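Local coordinates for transcriptional regulator (Cytophaga hutchinsonii, PDB 3F0C), which belongs to the TetR family of transcriptional regulators and probably binds DNA through a helix-turn-helix, at residues E14-A19 and S39-G44; N18-R23 and E60-K65. One frame throughout, in Å; residues are numbered along the deposited sequence.

Contact 1: residues E14-A19 and S39-G44; sequences ELIINA and SDVGMG
Val41 turns its CG1 branch anti to its own carbonyl carbon (chi1 -75°), and this methyl lands on helix 12-27 amid Leu15, Ile16 and Ala19. It meets backbone as well as side chain: CG1 of Val41 lies 3.6 Å from Leu15 O and 3.8 Å from Ile16 CA. The CB of Ala19 also touches this methyl, with Ala19 CB and Val41 CG1 3.8 Å apart, while the CB of Leu15 brushes it more loosely. The side chains of Ile16 and Val41 cross at about a right angle. In Ile16 the second torsion (164°) sets CD1 anti to CA, carrying the tip past Val41 to the selenium of selenomethionine Met43; Ile16 CD1 and Met43 SE are 4.2 Å apart. At the other end, Ala19 CB packs against Asp40 CB at 4.2 Å; the Asp40 carboxylate itself forms a salt bridge through OD2 with Arg23 NE. No hydrogen bond joins 14-19 to 39-44, so the contact rests on apolar packing. Gly42 ends helix 34-41 in a Schellman motif with positive phi, and the chain then turns to bring Met43 back toward Ile16. This is the turn of the helix-turn-helix, after which helix 45-51 begins; in TetR relatives the helix in that position reads the DNA. Ile16 reaches further, to Leu48 and Tyr51 of helix 45-51 and Leu58 of helix 55-78, and Met43 also packs on Leu48, leaving helix 12-27 packed against both helices of the motif and the helix that follows them.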
ATOM      1  N   GLU A  14      26.176 -22.168  -5.938  1.00 36.15           N
ATOM      2  CA  GLU A  14      25.298 -22.359  -4.810  1.00 36.29           C
ATOM      3  C   GLU A  14      26.019 -21.961  -3.532  1.00 35.48           C
ATOM      4  O   GLU A  14      25.464 -21.265  -2.723  1.00 35.09           O
ATOM      5  CB  GLU A  14      24.838 -23.817  -4.742  1.00 36.93           C
ATOM      6  CG  GLU A  14      23.927 -24.341  -5.915  1.00 39.83           C
ATOM      7  CD  GLU A  14      24.331 -23.853  -7.337  1.00 44.91           C
ATOM      8  OE1 GLU A  14      24.850 -24.649  -8.219  1.00 44.93           O
ATOM      9  OE2 GLU A  14      24.107 -22.630  -7.549  1.00 48.03           O
ATOM     10  N   LEU A  15      27.267 -22.373  -3.367  1.00 35.16           N
ATOM     11  CA  LEU A  15      28.080 -21.857  -2.273  1.00 35.33           C
ATOM     12  C   LEU A  15      28.151 -20.357  -2.274  1.00 35.81           C
ATOM     13  O   LEU A  15      28.020 -19.740  -1.248  1.00 36.32           O
ATOM     14  CB  LEU A  15      29.518 -22.345  -2.326  1.00 35.21           C
ATOM     15  CG  LEU A  15      29.734 -23.672  -1.625  1.00 35.71           C
ATOM     16  CD1 LEU A  15      29.459 -24.827  -2.604  1.00 36.33           C
ATOM     17  CD2 LEU A  15      31.131 -23.716  -1.060  1.00 34.78           C
ATOM     18  N   ILE A  16      28.404 -19.747  -3.413  1.00 36.27           N
ATOM     19  CA  ILE A  16      28.570 -18.314  -3.399  1.00 36.48           C
ATOM     20  C   ILE A  16      27.236 -17.663  -3.018  1.00 36.60           C
ATOM     21  O   ILE A  16      27.180 -16.747  -2.164  1.00 36.99           O
ATOM     22  CB  ILE A  16      29.063 -17.785  -4.723  1.00 36.61           C
ATOM     23  CG1 ILE A  16      30.419 -18.402  -5.058  1.00 36.85           C
ATOM     24  CG2 ILE A  16      29.202 -16.275  -4.630  1.00 36.66           C
ATOM     25  CD1 ILE A  16      30.824 -18.244  -6.502  1.00 36.38           C
ATOM     26  N   ILE A  17      26.160 -18.154  -3.613  1.00 36.16           N
ATOM     27  CA  ILE A  17      24.856 -17.669  -3.251  1.00 36.51           C
ATOM     28  C   ILE A  17      24.573 -17.790  -1.713  1.00 37.09           C
ATOM     29  O   ILE A  17      24.014 -16.868  -1.073  1.00 37.26           O
ATOM     30  CB  ILE A  17      23.766 -18.380  -4.059  1.00 36.37           C
ATOM     31  CG1 ILE A  17      23.668 -17.803  -5.494  1.00 36.66           C
ATOM     32  CG2 ILE A  17      22.430 -18.235  -3.366  1.00 35.89           C
ATOM     33  CD1 ILE A  17      24.379 -18.603  -6.565  1.00 35.44           C
ATOM     34  N   ASN A  18      24.946 -18.908  -1.109  1.00 36.98           N
ATOM     35  CA  ASN A  18      24.586 -19.126   0.291  1.00 37.48           C
ATOM     36  C   ASN A  18      25.366 -18.184   1.254  1.00 37.29           C
ATOM     37  O   ASN A  18      24.793 -17.560   2.182  1.00 37.27           O
ATOM     38  CB  ASN A  18      24.775 -20.603   0.645  1.00 37.71           C
ATOM     39  CG  ASN A  18      23.758 -21.507  -0.068  1.00 39.95           C
ATOM     40  OD1 ASN A  18      23.149 -21.135  -1.091  1.00 43.55           O
ATOM     41  ND2 ASN A  18      23.560 -22.697   0.481  1.00 43.01           N
ATOM     42  N   ALA A  19      26.671 -18.110   0.990  1.00 36.27           N
ATOM     43  CA  ALA A  19      27.575 -17.213   1.611  1.00 35.23           C
ATOM     44  C   ALA A  19      26.909 -15.864   1.572  1.00 35.34           C
ATOM     45  O   ALA A  19      26.632 -15.253   2.606  1.00 35.24           O
ATOM     46  CB  ALA A  19      28.879 -17.215   0.819  1.00 34.22           C
ATOM     47  N   SER A  39      36.270 -14.219   0.705  1.00 29.17           N
ATOM     48  CA  SER A  39      36.820 -14.837   1.925  1.00 29.75           C
ATOM     49  C   SER A  39      35.982 -16.033   2.384  1.00 29.83           C
ATOM     50  O   SER A  39      36.518 -17.091   2.714  1.00 29.47           O
ATOM     51  CB  SER A  39      36.897 -13.826   3.086  1.00 29.81           C
ATOM     52  OG  SER A  39      38.051 -13.011   2.986  1.00 30.94           O
ATOM     53  N   ASP A  40      34.664 -15.846   2.403  1.00 30.11           N
ATOM     54  CA  ASP A  40      33.754 -16.798   3.045  1.00 30.13           C
ATOM     55  C   ASP A  40      33.812 -18.140   2.338  1.00 29.88           C
ATOM     56  O   ASP A  40      34.026 -19.176   2.957  1.00 29.76           O
ATOM     57  CB  ASP A  40      32.326 -16.244   3.060  1.00 30.18           C
ATOM     58  CG  ASP A  40      32.185 -14.997   3.949  1.00 31.02           C
ATOM     59  OD1 ASP A  40      33.233 -14.342   4.202  1.00 32.34           O
ATOM     60  OD2 ASP A  40      31.040 -14.686   4.398  1.00 29.55           O
ATOM     61  N   VAL A  41      33.656 -18.095   1.024  1.00 29.76           N
ATOM     62  CA  VAL A  41      33.757 -19.277   0.190  1.00 29.41           C
ATOM     63  C   VAL A  41      35.223 -19.736   0.003  1.00 29.65           C
ATOM     64  O   VAL A  41      35.479 -20.796  -0.548  1.00 29.72           O
ATOM     65  CB  VAL A  41      33.089 -19.020  -1.189  1.00 29.53           C
ATOM     66  CG1 VAL A  41      31.555 -19.035  -1.086  1.00 29.13           C
ATOM     67  CG2 VAL A  41      33.562 -17.698  -1.795  1.00 29.25           C
ATOM     68  N   GLY A  42      36.194 -18.956   0.462  1.00 29.92           N
ATOM     69  CA  GLY A  42      37.601 -19.322   0.296  1.00 29.91           C
ATOM     70  C   GLY A  42      38.093 -19.175  -1.133  1.00 30.07           C
ATOM     71  O   GLY A  42      38.734 -20.066  -1.663  1.00 30.42           O
HETATM   72  N   MSE A  43      37.780 -18.049  -1.748  1.00 30.31           N
HETATM   73  CA  MSE A  43      38.210 -17.787  -3.099  1.00 30.55           C
HETATM   74  C   MSE A  43      38.919 -16.466  -3.147  1.00 30.93           C
HETATM   75  O   MSE A  43      39.463 -16.012  -2.159  1.00 31.55           O
HETATM   76  CB  MSE A  43      37.023 -17.702  -4.035  1.00 30.34           C
HETATM   77  CG  MSE A  43      36.168 -18.908  -4.078  1.00 30.44           C
HETATM   78 SE   MSE A  43      34.894 -18.565  -5.438  0.60 33.24          SE
HETATM   79  CE  MSE A  43      35.550 -16.858  -6.003  1.00 32.15           C
ATOM     80  N   GLY A  44      38.896 -15.843  -4.311  1.00 30.93           N
ATOM     81  CA  GLY A  44      39.493 -14.543  -4.493  1.00 30.96           C
ATOM     82  C   GLY A  44      38.636 -13.774  -5.456  1.00 30.97           C
ATOM     83  O   GLY A  44      38.195 -14.308  -6.458  1.00 30.78           O
TER

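Contact 2: residues N18-R23 and E60-K65; sequences NAAQKR and EAVIKK. With SO4 (sulfate ion), chain B.
Lys65 stretches out from helix 55-78 and passes at about a right angle to both Gln21 and Asn18 of helix 12-27. Its CG stands anti to the backbone N (chi1 178°), and the extended chain beyond carries the ammonium to the Asn18 amide. There Lys65 NZ donates a hydrogen bond of 2.8 Å to Asn18 OD1, approaching from well above the carbonyl plane (60° out of it). Gln21 OE1 sits beside CD and CE of Lys65; this oxygen is also near the ammonium, but at too poor an angle for a hydrogen bond. One turn earlier, Val62 sets its two methyls on adjacent residues of helix 12-27. CG1 lies against CA and CB of Gln21, whose side chain Val62 crosses obliquely, with Val62 CG1 and Gln21 CA 3.7 Å apart, whereas CG2 takes the methyl of Ala20, Val62 CG2 and Ala20 CB also being 3.7 Å apart. Away from this interface, Arg23 presents the edge of its guanidinium to a sulfate, probably from the crystallisation liquor: Arg23 NH2 donates a hydrogen bond to sulfate O3 (2.8 Å) and Arg23 NH1 one to sulfate O4 (3.1 Å). The short helical segments cross at 90°, their axes 9.3 Å apart. Such a crossing, with the first helix laid over the start of the long helix 55-78, fits the TetR fold, in which that helix links the DNA-binding head to the regulatory helical body.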
ATOM      1  N   ASN A  18      24.946 -18.908  -1.109  1.00 36.98           N
ATOM      2  CA  ASN A  18      24.586 -19.126   0.291  1.00 37.48           C
ATOM      3  C   ASN A  18      25.366 -18.184   1.254  1.00 37.29           C
ATOM      4  O   ASN A  18      24.793 -17.560   2.182  1.00 37.27           O
ATOM      5  CB  ASN A  18      24.775 -20.603   0.645  1.00 37.71           C
ATOM      6  CG  ASN A  18      23.758 -21.507  -0.068  1.00 39.95           C
ATOM      7  OD1 ASN A  18      23.149 -21.135  -1.091  1.00 43.55           O
ATOM      8  ND2 ASN A  18      23.560 -22.697   0.481  1.00 43.01           N
ATOM      9  N   ALA A  19      26.671 -18.110   0.990  1.00 36.27           N
ATOM     10  CA  ALA A  19      27.575 -17.213   1.611  1.00 35.23           C
ATOM     11  C   ALA A  19      26.909 -15.864   1.572  1.00 35.34           C
ATOM     12  O   ALA A  19      26.632 -15.253   2.606  1.00 35.24           O
ATOM     13  CB  ALA A  19      28.879 -17.215   0.819  1.00 34.22           C
ATOM     14  N   ALA A  20      26.628 -15.417   0.354  1.00 36.12           N
ATOM     15  CA  ALA A  20      26.039 -14.095   0.120  1.00 36.27           C
ATOM     16  C   ALA A  20      24.777 -13.907   0.952  1.00 36.05           C
ATOM     17  O   ALA A  20      24.634 -12.913   1.601  1.00 35.94           O
ATOM     18  CB  ALA A  20      25.734 -13.919  -1.370  1.00 35.50           C
ATOM     19  N   GLN A  21      23.885 -14.886   0.921  1.00 36.44           N
ATOM     20  CA  GLN A  21      22.623 -14.839   1.639  1.00 37.04           C
ATOM     21  C   GLN A  21      22.815 -14.497   3.105  1.00 37.22           C
ATOM     22  O   GLN A  21      22.159 -13.628   3.659  1.00 36.57           O
ATOM     23  CB  GLN A  21      21.932 -16.202   1.522  1.00 37.31           C
ATOM     24  CG  GLN A  21      20.632 -16.301   2.289  1.00 37.57           C
ATOM     25  CD  GLN A  21      19.635 -17.263   1.662  1.00 40.06           C
ATOM     26  OE1 GLN A  21      19.977 -18.097   0.822  1.00 44.23           O
ATOM     27  NE2 GLN A  21      18.384 -17.135   2.058  1.00 41.84           N
ATOM     28  N   LYS A  22      23.734 -15.201   3.724  1.00 37.74           N
ATOM     29  CA  LYS A  22      24.014 -14.981   5.109  1.00 38.32           C
ATOM     30  C   LYS A  22      24.565 -13.605   5.349  1.00 38.78           C
ATOM     31  O   LYS A  22      24.169 -12.943   6.299  1.00 39.06           O
ATOM     32  CB  LYS A  22      25.010 -16.008   5.610  1.00 38.44           C
ATOM     33  CG  LYS A  22      24.450 -17.409   5.559  1.00 39.95           C
ATOM     34  CD  LYS A  22      25.381 -18.456   6.163  1.00 42.36           C
ATOM     35  CE  LYS A  22      24.653 -19.839   6.188  1.00 45.21           C
ATOM     36  NZ  LYS A  22      25.327 -20.987   6.937  1.00 47.60           N
ATOM     37  N   ARG A  23      25.511 -13.182   4.527  1.00 39.50           N
ATOM     38  CA  ARG A  23      26.115 -11.853   4.725  1.00 40.37           C
ATOM     39  C   ARG A  23      25.065 -10.804   4.682  1.00 40.30           C
ATOM     40  O   ARG A  23      25.035  -9.904   5.513  1.00 41.27           O
ATOM     41  CB  ARG A  23      27.066 -11.461   3.609  1.00 40.73           C
ATOM     42  CG  ARG A  23      28.401 -12.098   3.676  1.00 42.16           C
ATOM     43  CD  ARG A  23      29.408 -11.236   4.379  1.00 42.42           C
ATOM     44  NE  ARG A  23      30.385 -12.108   5.001  1.00 41.72           N
ATOM     45  CZ  ARG A  23      31.123 -11.769   6.030  1.00 40.05           C
ATOM     46  NH1 ARG A  23      31.966 -12.656   6.533  1.00 39.60           N
ATOM     47  NH2 ARG A  23      31.017 -10.543   6.542  1.00 39.83           N
ATOM     48  N   GLU A  60      20.695 -10.099  -6.566  1.00 33.40           N
ATOM     49  CA  GLU A  60      19.531 -10.664  -7.251  1.00 34.34           C
ATOM     50  C   GLU A  60      19.455 -12.214  -7.147  1.00 33.44           C
ATOM     51  O   GLU A  60      18.344 -12.802  -7.119  1.00 33.01           O
ATOM     52  CB  GLU A  60      19.510 -10.341  -8.750  1.00 35.81           C
ATOM     53  CG  GLU A  60      19.705  -8.885  -9.225  1.00 39.74           C
ATOM     54  CD  GLU A  60      19.570  -8.762 -10.782  1.00 45.53           C
ATOM     55  OE1 GLU A  60      20.216  -9.552 -11.544  1.00 47.18           O
ATOM     56  OE2 GLU A  60      18.811  -7.866 -11.242  1.00 49.59           O
ATOM     57  N   ALA A  61      20.620 -12.873  -7.163  1.00 31.99           N
ATOM     58  CA  ALA A  61      20.643 -14.327  -7.133  1.00 31.04           C
ATOM     59  C   ALA A  61      20.059 -14.670  -5.803  1.00 31.02           C
ATOM     60  O   ALA A  61      19.145 -15.467  -5.705  1.00 31.90           O
ATOM     61  CB  ALA A  61      22.058 -14.867  -7.268  1.00 30.38           C
ATOM     62  N   VAL A  62      20.550 -14.014  -4.761  1.00 30.66           N
ATOM     63  CA  VAL A  62      20.029 -14.262  -3.446  1.00 30.46           C
ATOM     64  C   VAL A  62      18.528 -13.999  -3.346  1.00 30.95           C
ATOM     65  O   VAL A  62      17.861 -14.718  -2.613  1.00 31.29           O
ATOM     66  CB  VAL A  62      20.725 -13.434  -2.365  1.00 30.32           C
ATOM     67  CG1 VAL A  62      20.240 -13.900  -0.971  1.00 28.27           C
ATOM     68  CG2 VAL A  62      22.274 -13.484  -2.539  1.00 29.60           C
ATOM     69  N   ILE A  63      18.011 -12.969  -4.036  1.00 31.10           N
ATOM     70  CA  ILE A  63      16.573 -12.691  -4.011  1.00 31.18           C
ATOM     71  C   ILE A  63      15.891 -13.832  -4.684  1.00 32.06           C
ATOM     72  O   ILE A  63      14.905 -14.360  -4.165  1.00 31.83           O
ATOM     73  CB  ILE A  63      16.135 -11.425  -4.778  1.00 31.20           C
ATOM     74  CG1 ILE A  63      16.710 -10.172  -4.140  1.00 31.18           C
ATOM     75  CG2 ILE A  63      14.631 -11.327  -4.808  1.00 28.67           C
ATOM     76  CD1 ILE A  63      16.542 -10.126  -2.671  1.00 32.71           C
ATOM     77  N   LYS A  64      16.401 -14.222  -5.848  1.00 32.96           N
ATOM     78  CA  LYS A  64      15.756 -15.318  -6.549  1.00 34.11           C
ATOM     79  C   LYS A  64      15.843 -16.619  -5.727  1.00 33.76           C
ATOM     80  O   LYS A  64      14.867 -17.357  -5.687  1.00 34.31           O
ATOM     81  CB  LYS A  64      16.226 -15.512  -8.004  1.00 34.41           C
ATOM     82  CG  LYS A  64      15.816 -14.274  -8.831  1.00 38.35           C
ATOM     83  CD  LYS A  64      16.202 -14.270 -10.348  1.00 43.28           C
ATOM     84  CE  LYS A  64      15.757 -12.895 -11.074  1.00 44.72           C
ATOM     85  NZ  LYS A  64      14.241 -12.608 -11.115  1.00 45.36           N
ATOM     86  N   LYS A  65      16.932 -16.887  -5.010  1.00 33.14           N
ATOM     87  CA  LYS A  65      16.946 -18.126  -4.222  1.00 32.51           C
ATOM     88  C   LYS A  65      15.817 -18.077  -3.232  1.00 32.80           C
ATOM     89  O   LYS A  65      15.162 -19.075  -3.009  1.00 33.20           O
ATOM     90  CB  LYS A  65      18.253 -18.389  -3.470  1.00 31.98           C
ATOM     91  CG  LYS A  65      18.218 -19.691  -2.605  1.00 30.20           C
ATOM     92  CD  LYS A  65      19.527 -19.939  -1.822  1.00 29.38           C
ATOM     93  CE  LYS A  65      19.337 -20.830  -0.588  1.00 28.60           C
ATOM     94  NZ  LYS A  65      20.611 -21.367  -0.012  1.00 27.25           N
TER
HETATM   95  S   SO4 B 217      33.170 -11.125   9.578  0.90146.60           S
HETATM   96  O1  SO4 B 217      34.440 -11.165   8.836  0.90146.99           O
HETATM   97  O2  SO4 B 217      33.465 -10.744  10.959  0.90146.83           O
HETATM   98  O3  SO4 B 217      32.299 -10.118   8.976  0.90145.50           O
HETATM   99  O4  SO4 B 217      32.489 -12.427   9.580  0.90145.42           O

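Overall arrangement
Both contacts start from helix 12-27, share Asn18 and Ala19, and have centres about 10 Å apart. Contact 1 lies at the surface of the presumed DNA-binding head and joins this helix to the end of helix 34-41 and the turn after it, by apolar packing without a hydrogen bond between its segments. Contact 2, partly buried and nearer the centre of the chain, joins the same helix to helix 55-78 and adds a lysine-amide hydrogen bond to its apolar patch. The Asp40-Arg23 salt bridge links them, and Ile17 of 14-19 packs on Ala61 and Lys65. Together they place helix 12-27 between the helix-turn-helix and the long helix leading into the body.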